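Local coordinates for protein sulfatase (Bacteroides fragilis CAG:558, PDB 6USS) that probably hydrolyses aryl sulfate esters as a calcium-binding, gut microbial member of the sulfatase family, here in a form whose catalytic residue has been replaced, at residues A[146-151]-A[179-184]; A[90-95]-A[163-168]; A[151-156]-A[386-391]. The protein carries 1 engineered substitution. All blocks are in the same frame, centred on the assembly; numbering follows the deposited sequence.

Contact 1: A[146-151]-A[179-184]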
# COMPACT_ATOMS: atom_id res chain seq x y z
N ALA A 146 -16.74 -2.42 -0.05
CA ALA A 146 -16.60 -3.48 0.94
C ALA A 146 -15.29 -3.32 1.69
O ALA A 146 -14.31 -2.77 1.16
CB ALA A 146 -16.67 -4.87 0.30
N THR A 147 -15.29 -3.80 2.93
CA THR A 147 -14.10 -3.86 3.76
C THR A 147 -13.28 -5.07 3.35
O THR A 147 -13.75 -6.22 3.45
CB THR A 147 -14.51 -3.92 5.23
OG1 THR A 147 -15.23 -2.73 5.56
CG2 THR A 147 -13.29 -4.04 6.11
N SER A 148 -12.05 -4.83 2.88
CA SER A 148 -11.23 -5.86 2.27
C SER A 148 -10.66 -6.82 3.29
O SER A 148 -10.28 -6.44 4.40
CB SER A 148 -10.07 -5.23 1.49
OG SER A 148 -9.31 -6.26 0.86
N LEU A 149 -10.58 -8.10 2.89
CA LEU A 149 -9.97 -9.11 3.74
C LEU A 149 -8.53 -8.76 4.10
O LEU A 149 -8.09 -8.99 5.23
CB LEU A 149 -10.05 -10.46 3.04
CG LEU A 149 -9.26 -11.65 3.59
CD1 LEU A 149 -9.68 -12.08 4.98
CD2 LEU A 149 -9.39 -12.81 2.64
N ALA A 150 -7.77 -8.21 3.14
CA ALA A 150 -6.37 -7.87 3.40
C ALA A 150 -6.23 -6.67 4.32
O ALA A 150 -5.24 -6.57 5.06
CB ALA A 150 -5.62 -7.60 2.09
N GLU A 151 -7.19 -5.73 4.26
CA GLU A 151 -7.19 -4.60 5.18
C GLU A 151 -7.34 -5.06 6.62
O GLU A 151 -6.67 -4.54 7.52
CB GLU A 151 -8.32 -3.63 4.81
CG GLU A 151 -8.21 -2.24 5.43
CD GLU A 151 -7.03 -1.42 4.87
OE1 GLU A 151 -6.81 -1.47 3.63
OE2 GLU A 151 -6.34 -0.74 5.66
N TYR A 179 -2.64 -2.44 -3.47
CA TYR A 179 -2.38 -1.55 -2.33
C TYR A 179 -3.68 -0.95 -1.79
O TYR A 179 -3.88 -0.90 -0.57
CB TYR A 179 -1.44 -0.42 -2.73
CG TYR A 179 -0.11 -0.84 -3.26
CD1 TYR A 179 0.82 -1.48 -2.43
CD2 TYR A 179 0.24 -0.60 -4.59
CE1 TYR A 179 2.06 -1.86 -2.90
CE2 TYR A 179 1.48 -0.99 -5.08
CZ TYR A 179 2.39 -1.62 -4.23
OH TYR A 179 3.63 -2.01 -4.70
N HIS A 180 -4.56 -0.47 -2.68
CA HIS A 180 -5.85 0.05 -2.23
C HIS A 180 -6.63 -0.98 -1.43
O HIS A 180 -7.34 -0.62 -0.48
CB HIS A 180 -6.71 0.52 -3.40
CG HIS A 180 -8.11 0.85 -3.00
ND1 HIS A 180 -8.45 2.06 -2.42
CD2 HIS A 180 -9.25 0.13 -3.06
CE1 HIS A 180 -9.74 2.06 -2.15
NE2 HIS A 180 -10.25 0.91 -2.53
N MET A 181 -6.51 -2.26 -1.80
CA MET A 181 -7.26 -3.34 -1.18
C MET A 181 -6.63 -3.84 0.11
O MET A 181 -7.14 -4.79 0.70
CB MET A 181 -7.44 -4.49 -2.18
CG MET A 181 -8.29 -4.09 -3.39
SD MET A 181 -9.95 -3.55 -2.91
CE MET A 181 -10.72 -5.11 -2.44
N GLY A 182 -5.54 -3.24 0.57
CA GLY A 182 -4.95 -3.63 1.84
C GLY A 182 -3.69 -4.47 1.78
O GLY A 182 -3.25 -4.95 2.82
N PHE A 183 -3.08 -4.66 0.61
CA PHE A 183 -1.80 -5.34 0.51
C PHE A 183 -0.65 -4.34 0.63
O PHE A 183 -0.64 -3.29 -0.03
CB PHE A 183 -1.70 -6.11 -0.82
CG PHE A 183 -2.59 -7.33 -0.89
CD1 PHE A 183 -2.16 -8.56 -0.38
CD2 PHE A 183 -3.86 -7.25 -1.46
CE1 PHE A 183 -2.97 -9.70 -0.44
CE2 PHE A 183 -4.69 -8.38 -1.54
CZ PHE A 183 -4.25 -9.61 -1.02
N GLU A 184 0.32 -4.65 1.50
CA GLU A 184 1.47 -3.77 1.66
C GLU A 184 2.50 -3.97 0.56
O GLU A 184 3.28 -3.05 0.28
CB GLU A 184 2.11 -4.00 3.02
CG GLU A 184 1.18 -3.68 4.19
CD GLU A 184 1.80 -4.05 5.52
OE1 GLU A 184 2.39 -5.15 5.61
OE2 GLU A 184 1.72 -3.23 6.47
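Met181 meets Ser148 where a type I beta turn, Tyr179 to Gly182, packs on the N-terminal end of helix 149-155 in the alpha/beta sulfatase fold. Tyr179 O accepts from Gly182 N. The Tyr179 ring stacks on Tyr179 of the second subunit. His180 O is held by Gln136 NE2, which also binds Glu151 OE1. The carbonyl of Met181 makes the main polar link. With OG anti to the backbone N (chi1 -178°), the Ser148 hydroxyl reaches Met181 O and donates to it at 2.6 Å, in the carbonyl plane and on a lone pair. Ser148 is the N-cap of the helix, and its OG also takes a weak capping bond from Ala150 N. One hydroxyl thus ties the turn to the helix start. The bent side chain of Met181 brings CE to 3.8 Å from Ser148 OG. Gly182 takes a positive phi (104°) where the two backbones come close, with its CA 4.1 Å from Glu151 CA. Glu151 OE1 lies 3.4 Å from Gly182 CA. Phe183 follows and turns one ring face to the helix. Ala150 CB sits over the ring centre, 3.9 Å from the Phe183 centroid, as a CH-pi contact.

Contact 2: A[90-95]-A[163-168]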
# COMPACT_ATOMS: atom_id res chain seq x y z
N PRO A 90 -16.55 -12.77 -10.24
CA PRO A 90 -17.38 -13.02 -9.05
C PRO A 90 -16.67 -13.82 -7.99
O PRO A 90 -16.86 -13.56 -6.79
CB PRO A 90 -18.60 -13.76 -9.61
CG PRO A 90 -18.16 -14.31 -10.91
CD PRO A 90 -17.23 -13.25 -11.46
N THR A 91 -15.83 -14.79 -8.38
CA THR A 91 -15.14 -15.60 -7.38
C THR A 91 -14.14 -14.76 -6.59
O THR A 91 -14.14 -14.78 -5.35
CB THR A 91 -14.44 -16.77 -8.05
OG1 THR A 91 -15.43 -17.66 -8.58
CG2 THR A 91 -13.57 -17.52 -7.05
N ARG A 92 -13.31 -13.98 -7.29
CA ARG A 92 -12.25 -13.26 -6.59
C ARG A 92 -12.82 -12.15 -5.71
O ARG A 92 -12.34 -11.96 -4.58
CB ARG A 92 -11.23 -12.73 -7.61
CG ARG A 92 -10.21 -13.82 -8.04
CD ARG A 92 -9.67 -13.62 -9.45
NE ARG A 92 -9.20 -14.88 -10.04
CZ ARG A 92 -8.02 -15.44 -9.77
NH1 ARG A 92 -7.19 -14.85 -8.91
NH2 ARG A 92 -7.68 -16.59 -10.36
N CYS A 93 -13.85 -11.44 -6.19
CA CYS A 93 -14.49 -10.41 -5.38
C CYS A 93 -15.21 -10.98 -4.16
O CYS A 93 -15.24 -10.35 -3.10
CB CYS A 93 -15.47 -9.62 -6.24
SG CYS A 93 -14.66 -8.58 -7.46
N SER A 94 -15.79 -12.18 -4.29
CA SER A 94 -16.38 -12.84 -3.13
C SER A 94 -15.32 -13.20 -2.10
O SER A 94 -15.55 -13.07 -0.89
CB SER A 94 -17.15 -14.08 -3.58
OG SER A 94 -18.34 -13.71 -4.28
N LEU A 95 -14.16 -13.68 -2.56
CA LEU A 95 -13.06 -14.00 -1.66
C LEU A 95 -12.63 -12.78 -0.86
O LEU A 95 -12.50 -12.83 0.37
CB LEU A 95 -11.87 -14.52 -2.46
CG LEU A 95 -10.53 -14.46 -1.70
CD1 LEU A 95 -10.44 -15.58 -0.68
CD2 LEU A 95 -9.37 -14.50 -2.66
N CYS A 163 0.70 -11.33 -4.93
CA CYS A 163 1.59 -11.75 -6.01
C CYS A 163 0.77 -12.41 -7.10
O CYS A 163 0.16 -13.47 -6.88
CB CYS A 163 2.65 -12.70 -5.46
SG CYS A 163 3.80 -13.27 -6.74
N GLY A 164 0.77 -11.80 -8.29
CA GLY A 164 0.05 -12.36 -9.42
C GLY A 164 -1.24 -11.66 -9.82
O GLY A 164 -1.33 -10.42 -9.82
N LYS A 165 -2.25 -12.45 -10.20
CA LYS A 165 -3.51 -11.92 -10.71
C LYS A 165 -4.35 -11.34 -9.59
O LYS A 165 -4.73 -12.05 -8.65
CB LYS A 165 -4.28 -13.03 -11.43
CG LYS A 165 -5.77 -12.77 -11.57
CD LYS A 165 -6.32 -13.54 -12.75
CE LYS A 165 -7.84 -13.55 -12.74
NZ LYS A 165 -8.36 -14.49 -13.76
N ALA A 166 -4.65 -10.04 -9.67
CA ALA A 166 -5.52 -9.40 -8.69
C ALA A 166 -6.95 -9.38 -9.22
O ALA A 166 -7.82 -10.09 -8.71
CB ALA A 166 -5.00 -8.00 -8.35
N HIS A 167 -7.20 -8.56 -10.24
CA HIS A 167 -8.47 -8.60 -10.96
C HIS A 167 -9.65 -8.29 -10.01
O HIS A 167 -10.67 -8.98 -10.01
CB HIS A 167 -8.62 -9.96 -11.65
CG HIS A 167 -9.67 -10.00 -12.72
ND1 HIS A 167 -10.28 -11.18 -13.12
CD2 HIS A 167 -10.22 -9.02 -13.47
CE1 HIS A 167 -11.15 -10.92 -14.08
NE2 HIS A 167 -11.13 -9.62 -14.31
N PHE A 168 -9.48 -7.26 -9.18
CA PHE A 168 -10.49 -6.87 -8.19
C PHE A 168 -11.31 -5.66 -8.62
O PHE A 168 -12.45 -5.51 -8.16
CB PHE A 168 -9.84 -6.51 -6.85
CG PHE A 168 -9.17 -7.66 -6.14
CD1 PHE A 168 -9.85 -8.84 -5.89
CD2 PHE A 168 -7.85 -7.54 -5.71
CE1 PHE A 168 -9.22 -9.90 -5.23
CE2 PHE A 168 -7.21 -8.59 -5.04
CZ PHE A 168 -7.89 -9.78 -4.81
O HOH W 1 -7.07 -12.55 -7.55
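The guanidinium of Arg92 has Lys165 CE over one face, 3.3 Å above the plane and offset toward the rim. A water lies in its plane at the edge. The ring of Phe168 has Ala166 O over the centre of one face, 3.6 Å above the plane. At its edge, Phe168 CE1 comes to 3.8 Å from Arg92 O. Arg92 and Lys165 cross at about a right angle. The lysine chain is extended beyond CG, and its CE and CD lie against Arg92 CZ. Arg92 NE and Lys165 NZ are 3.8 Å apart. Asp322 OD2 accepts from Arg92 NE, Asp42 OD1 accepts from Arg92 NH2, and Lys165 NZ forms a salt bridge with Asp42 OD2 and a hydrogen bond with Gly193 O. The water accepts from Arg92 NH1 at 2.7 Å. It donates to both Lys165 O and Ala166 O, and so joins the helix to the loop after strand 159-164. Cys93 SG rests 3.8 Å from Phe168 O. Asp42 and Asp322 are calcium ligands, as is the engineered Cys88 at the first residue of the helix, so Arg92 and Lys165 form a second shell round the metal. Cys88, Pro90 and Arg92 fall on the C/S-x-P-x-R signature of the sulfatase active site, whose first position is predicted to become formylglycine, a modification not present here.

Contact 3: A[151-156]-A[386-391]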
# COMPACT_ATOMS: atom_id res chain seq x y z
N GLU A 151 -7.19 -5.73 4.26
CA GLU A 151 -7.19 -4.60 5.18
C GLU A 151 -7.34 -5.06 6.62
O GLU A 151 -6.67 -4.54 7.52
CB GLU A 151 -8.32 -3.63 4.81
CG GLU A 151 -8.21 -2.24 5.43
CD GLU A 151 -7.03 -1.42 4.87
OE1 GLU A 151 -6.81 -1.47 3.63
OE2 GLU A 151 -6.34 -0.74 5.66
N ILE A 152 -8.20 -6.05 6.86
CA ILE A 152 -8.45 -6.50 8.23
C ILE A 152 -7.24 -7.25 8.77
O ILE A 152 -6.84 -7.07 9.94
CB ILE A 152 -9.72 -7.35 8.29
CG1 ILE A 152 -10.93 -6.55 7.83
CG2 ILE A 152 -9.97 -7.81 9.70
CD1 ILE A 152 -12.19 -7.38 7.80
N LEU A 153 -6.63 -8.11 7.94
CA LEU A 153 -5.37 -8.74 8.31
C LEU A 153 -4.29 -7.69 8.56
O LEU A 153 -3.61 -7.73 9.59
CB LEU A 153 -4.94 -9.72 7.21
CG LEU A 153 -5.80 -10.97 7.03
CD1 LEU A 153 -5.38 -11.77 5.81
CD2 LEU A 153 -5.73 -11.82 8.27
N LYS A 154 -4.14 -6.73 7.63
CA LYS A 154 -3.14 -5.67 7.79
C LYS A 154 -3.36 -4.90 9.09
O LYS A 154 -2.44 -4.75 9.90
CB LYS A 154 -3.18 -4.74 6.58
CG LYS A 154 -2.12 -3.62 6.52
CD LYS A 154 -2.57 -2.48 5.56
CE LYS A 154 -2.28 -1.08 6.15
NZ LYS A 154 -0.83 -0.90 6.68
N ASP A 155 -4.60 -4.45 9.33
CA ASP A 155 -4.90 -3.66 10.51
C ASP A 155 -4.77 -4.45 11.80
O ASP A 155 -4.69 -3.85 12.88
CB ASP A 155 -6.31 -3.07 10.40
CG ASP A 155 -6.46 -2.10 9.20
OD1 ASP A 155 -5.47 -1.48 8.73
OD2 ASP A 155 -7.61 -1.96 8.73
N ASN A 156 -4.74 -5.78 11.73
CA ASN A 156 -4.54 -6.61 12.91
C ASN A 156 -3.11 -7.12 13.05
O ASN A 156 -2.86 -8.01 13.87
CB ASN A 156 -5.50 -7.80 12.90
CG ASN A 156 -6.87 -7.43 13.43
OD1 ASN A 156 -7.15 -7.60 14.62
ND2 ASN A 156 -7.73 -6.93 12.55
N SER A 386 -13.03 -17.49 7.25
CA SER A 386 -12.14 -18.57 7.68
C SER A 386 -10.71 -18.08 7.84
O SER A 386 -10.02 -18.45 8.80
CB SER A 386 -12.18 -19.74 6.70
OG SER A 386 -13.51 -20.18 6.48
N ILE A 387 -10.25 -17.25 6.92
CA ILE A 387 -8.88 -16.78 6.99
C ILE A 387 -8.71 -15.82 8.17
O ILE A 387 -7.71 -15.87 8.90
CB ILE A 387 -8.47 -16.17 5.63
CG1 ILE A 387 -8.19 -17.30 4.64
CG2 ILE A 387 -7.28 -15.23 5.80
CD1 ILE A 387 -8.28 -16.95 3.16
N LEU A 388 -9.71 -14.96 8.42
CA LEU A 388 -9.66 -14.08 9.58
C LEU A 388 -9.63 -14.88 10.88
O LEU A 388 -8.95 -14.48 11.85
CB LEU A 388 -10.85 -13.13 9.55
CG LEU A 388 -10.80 -12.19 8.34
CD1 LEU A 388 -12.03 -11.31 8.28
CD2 LEU A 388 -9.52 -11.35 8.32
N GLU A 389 -10.36 -16.00 10.94
CA GLU A 389 -10.37 -16.84 12.13
C GLU A 389 -9.04 -17.58 12.28
O GLU A 389 -8.54 -17.75 13.40
CB GLU A 389 -11.53 -17.84 12.07
CG GLU A 389 -11.53 -18.88 13.19
CD GLU A 389 -12.86 -19.65 13.26
OE1 GLU A 389 -13.78 -19.36 12.46
OE2 GLU A 389 -12.98 -20.54 14.15
N MET A 390 -8.46 -18.02 11.16
CA MET A 390 -7.14 -18.63 11.23
C MET A 390 -6.14 -17.65 11.79
O MET A 390 -5.21 -18.04 12.52
CB MET A 390 -6.70 -19.10 9.84
CG MET A 390 -7.33 -20.37 9.36
SD MET A 390 -7.13 -20.45 7.57
CE MET A 390 -7.61 -22.11 7.18
N ALA A 391 -6.29 -16.38 11.44
CA ALA A 391 -5.40 -15.32 11.90
C ALA A 391 -5.74 -14.83 13.30
O ALA A 391 -5.08 -13.91 13.80
CB ALA A 391 -5.42 -14.16 10.90
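Leu153 and Leu388 meet at the centre of a contact between helices 149-155 and 383-390. The two short segments run nearly parallel, with their axes at 11° and 10.6 Å apart at closest approach. All links across them are apolar. Leu153 CD2 reaches Ala391 CB at 3.5 Å and Leu388 CD2 at 3.8 Å. Its other branch, CD1, meets Ile387 CG2 at 3.9 Å, with the two side chains at about a right angle. Leu388 CD2 also touches Ile152 CG2 at 3.8 Å, so this one methyl packs against both residues. Ile152 CD1 approaches the other methyl, Leu388 CD1. Ile387 and Ala391 also pack on Ile36 of strand 35-41, which places helix 383-390 against the central sheet.

The two segments exchange no hydrogen bonds with each other. Within the first, Asn156 ND2 donates to Ile152 O at 2.8 Å, with an N-H...acceptor angle of 164°. The acceptor lies near the amide plane of Asn156, and this bond ties the residue after the helix back to its last turn. Across these segments the contact is purely apolar, consistent with burial of methyl groups and close fit rather than directional bonds.

How the contacts relate
Contacts 1 and 3 share Glu151 and both use helix 149-155, and their centres are 11 Å apart. Leu149 CD1 joins them by touching Leu388 CD2 at 3.4 Å. Contact 1 binds the start of this helix and contact 3 its later turns. Both also reach the second subunit, where Glu151 OE1 pairs with Lys154 NZ of that chain. Contact 2 lies nearer the centre of the chain, 12 Å from contact 1 and 17 Å from contact 3, centre to centre. It touches contact 1 through Leu149 CD2 and Leu95 O, but not contact 3. Contact 2 alone borders the calcium site, with the Lys165 side chain about 4 Å from the ion.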